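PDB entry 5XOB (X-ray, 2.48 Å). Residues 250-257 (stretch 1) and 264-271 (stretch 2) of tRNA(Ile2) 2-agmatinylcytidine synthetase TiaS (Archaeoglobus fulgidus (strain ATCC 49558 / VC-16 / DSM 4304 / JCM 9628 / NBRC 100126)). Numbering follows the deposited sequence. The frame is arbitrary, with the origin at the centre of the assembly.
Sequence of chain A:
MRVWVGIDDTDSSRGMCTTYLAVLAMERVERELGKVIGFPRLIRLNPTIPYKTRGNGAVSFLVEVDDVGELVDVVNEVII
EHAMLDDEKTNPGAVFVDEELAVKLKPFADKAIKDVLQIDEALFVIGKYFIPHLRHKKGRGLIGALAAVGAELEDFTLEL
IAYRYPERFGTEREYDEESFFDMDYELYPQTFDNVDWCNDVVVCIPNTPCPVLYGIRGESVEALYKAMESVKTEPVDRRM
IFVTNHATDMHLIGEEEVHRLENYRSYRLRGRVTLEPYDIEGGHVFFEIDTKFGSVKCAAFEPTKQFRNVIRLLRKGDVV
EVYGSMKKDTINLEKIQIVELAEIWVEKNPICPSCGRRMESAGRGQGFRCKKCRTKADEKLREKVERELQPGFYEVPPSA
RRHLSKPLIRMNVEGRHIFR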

# COMPACT_ATOMS: atom_id res chain seq x y z
N MET A 250 -5.76 -0.16 5.81
CA MET A 250 -5.98 0.23 7.21
C MET A 250 -5.63 1.72 7.43
O MET A 250 -6.05 2.32 8.41
CB MET A 250 -5.16 -0.67 8.14
CG MET A 250 -5.49 -0.53 9.63
SD MET A 250 -4.66 -1.74 10.68
CE MET A 250 -5.17 -1.22 12.32
N HIS A 251 -4.88 2.28 6.50
CA HIS A 251 -4.43 3.67 6.57
C HIS A 251 -5.44 4.68 6.08
O HIS A 251 -5.24 5.89 6.23
CB HIS A 251 -3.13 3.84 5.78
CG HIS A 251 -3.28 3.66 4.29
ND1 HIS A 251 -3.81 2.52 3.72
CD2 HIS A 251 -2.93 4.47 3.26
CE1 HIS A 251 -3.80 2.65 2.40
NE2 HIS A 251 -3.27 3.82 2.10
N LEU A 252 -6.54 4.20 5.50
CA LEU A 252 -7.48 5.07 4.83
C LEU A 252 -8.51 5.68 5.77
O LEU A 252 -9.22 4.97 6.49
CB LEU A 252 -8.19 4.32 3.70
CG LEU A 252 -7.31 3.90 2.51
CD1 LEU A 252 -8.20 3.49 1.35
CD2 LEU A 252 -6.35 4.99 2.05
N ILE A 253 -8.55 7.01 5.74
CA ILE A 253 -9.55 7.80 6.43
C ILE A 253 -10.65 8.11 5.42
O ILE A 253 -10.38 8.70 4.38
CB ILE A 253 -8.94 9.11 6.94
CG1 ILE A 253 -7.78 8.80 7.89
CG2 ILE A 253 -10.01 9.98 7.60
CD1 ILE A 253 -6.93 9.99 8.29
N GLY A 254 -11.88 7.71 5.72
CA GLY A 254 -13.02 8.00 4.85
C GLY A 254 -13.44 9.45 4.99
O GLY A 254 -13.23 10.08 6.03
N GLU A 255 -14.05 9.99 3.92
CA GLU A 255 -14.47 11.40 3.88
C GLU A 255 -15.41 11.78 5.03
O GLU A 255 -15.25 12.83 5.65
CB GLU A 255 -15.11 11.74 2.53
CG GLU A 255 -16.30 10.87 2.16
CD GLU A 255 -16.68 11.01 0.69
OE1 GLU A 255 -16.82 12.17 0.23
OE2 GLU A 255 -16.83 9.97 0.01
N GLU A 256 -16.38 10.91 5.32
CA GLU A 256 -17.31 11.12 6.44
C GLU A 256 -16.64 11.40 7.78
O GLU A 256 -17.22 12.04 8.65
CB GLU A 256 -18.25 9.93 6.61
CG GLU A 256 -17.56 8.62 6.98
CD GLU A 256 -16.95 7.90 5.79
OE1 GLU A 256 -17.05 8.41 4.64
OE2 GLU A 256 -16.37 6.81 6.00
N GLU A 257 -15.41 10.90 7.94
CA GLU A 257 -14.73 10.99 9.22
C GLU A 257 -14.15 12.35 9.52
O GLU A 257 -13.67 12.57 10.63
CB GLU A 257 -13.59 9.97 9.28
CG GLU A 257 -14.05 8.52 9.26
CD GLU A 257 -12.90 7.54 9.18
OE1 GLU A 257 -13.02 6.53 8.44
OE2 GLU A 257 -11.86 7.78 9.84
N TYR A 264 -0.04 14.39 4.51
CA TYR A 264 0.44 13.33 5.39
C TYR A 264 -0.67 12.45 5.99
O TYR A 264 -0.48 11.83 7.04
CB TYR A 264 1.35 13.92 6.49
CG TYR A 264 2.54 14.64 5.91
CD1 TYR A 264 3.41 13.98 5.05
CD2 TYR A 264 2.79 15.98 6.20
CE1 TYR A 264 4.50 14.62 4.50
CE2 TYR A 264 3.88 16.63 5.65
CZ TYR A 264 4.73 15.94 4.81
OH TYR A 264 5.82 16.58 4.26
N ARG A 265 -1.81 12.38 5.29
CA ARG A 265 -2.89 11.44 5.61
C ARG A 265 -3.43 10.88 4.30
O ARG A 265 -3.21 11.47 3.23
CB ARG A 265 -4.03 12.12 6.39
CG ARG A 265 -3.79 12.32 7.88
CD ARG A 265 -3.10 13.65 8.18
NE ARG A 265 -3.08 13.97 9.60
CZ ARG A 265 -2.25 14.84 10.18
NH1 ARG A 265 -1.33 15.50 9.47
NH2 ARG A 265 -2.33 15.05 11.48
N SER A 266 -4.12 9.74 4.38
CA SER A 266 -4.65 9.03 3.20
C SER A 266 -6.15 8.88 3.30
O SER A 266 -6.69 8.70 4.40
CB SER A 266 -3.98 7.66 3.07
OG SER A 266 -2.58 7.77 3.26
N TYR A 267 -6.83 8.94 2.15
CA TYR A 267 -8.29 9.05 2.13
C TYR A 267 -8.99 8.17 1.09
O TYR A 267 -8.42 7.82 0.05
CB TYR A 267 -8.70 10.51 1.88
CG TYR A 267 -8.12 11.51 2.86
CD1 TYR A 267 -8.73 11.72 4.09
CD2 TYR A 267 -6.98 12.24 2.56
CE1 TYR A 267 -8.22 12.63 5.01
CE2 TYR A 267 -6.46 13.16 3.46
CZ TYR A 267 -7.09 13.35 4.69
OH TYR A 267 -6.59 14.25 5.61
N ARG A 268 -10.23 7.80 1.40
CA ARG A 268 -11.20 7.37 0.41
C ARG A 268 -12.23 8.49 0.36
O ARG A 268 -12.83 8.83 1.39
CB ARG A 268 -11.89 6.06 0.79
CG ARG A 268 -13.29 5.92 0.20
CD ARG A 268 -14.09 4.73 0.72
NE ARG A 268 -14.25 4.65 2.18
CZ ARG A 268 -14.98 5.47 2.94
NH1 ARG A 268 -15.63 6.52 2.43
NH2 ARG A 268 -15.04 5.25 4.25
N LEU A 269 -12.45 9.07 -0.81
CA LEU A 269 -13.46 10.11 -0.95
C LEU A 269 -14.06 10.16 -2.34
O LEU A 269 -13.38 9.93 -3.33
CB LEU A 269 -12.90 11.47 -0.54
CG LEU A 269 -11.70 12.02 -1.32
CD1 LEU A 269 -12.14 12.99 -2.39
CD2 LEU A 269 -10.75 12.74 -0.37
N ARG A 270 -15.36 10.45 -2.39
CA ARG A 270 -16.09 10.51 -3.64
C ARG A 270 -16.14 11.96 -4.09
O ARG A 270 -16.12 12.88 -3.27
CB ARG A 270 -17.49 9.95 -3.50
N GLY A 271 -16.19 12.14 -5.40
CA GLY A 271 -16.32 13.45 -6.00
C GLY A 271 -16.78 13.28 -7.43
O GLY A 271 -17.00 12.15 -7.88

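A short parallel strand pairing, continued at its end by two glutamate carboxylates, is the essence of this contact, and it illustrates how a side chain can extend a sheet's pairing once one backbone turns aside. In parallel strands, every second residue on one strand bonds through both its N and its O to the two residues flanking its partner. Ile-253 does exactly this opposite Tyr-267: its N donates to Ser-266 O at 2.8 Å, nearly straight, and its O accepts from Arg-268 N at 3.1 Å. The paired side chains share a face of the sheet, with Ile-253 CB 3.9 Å from Tyr-267 CD1.

The next bond, Glu-255 N to Arg-268 O at 3.0 Å, is weak, with an angle of 130° at the hydrogen; Glu-255 begins a 3-10 segment. The side chain of Glu-255 then stands in for the carbonyl that a continued strand would offer, its OE2 accepting from Arg-270 N at 2.9 Å.

On the other face, Arg-268 folds its guanidinium over Gly-254, whose CA lies 3.5 Å from Arg-268 NH2; an ideal CB there would sit only 2.2 Å from that nitrogen. Arg-268 also forms a two-pronged salt bridge with Glu-256, Arg-268 NH2 to Glu-256 OE2 at 2.7 Å and Arg-268 NH1 to Glu-256 OE1 at 3.2 Å.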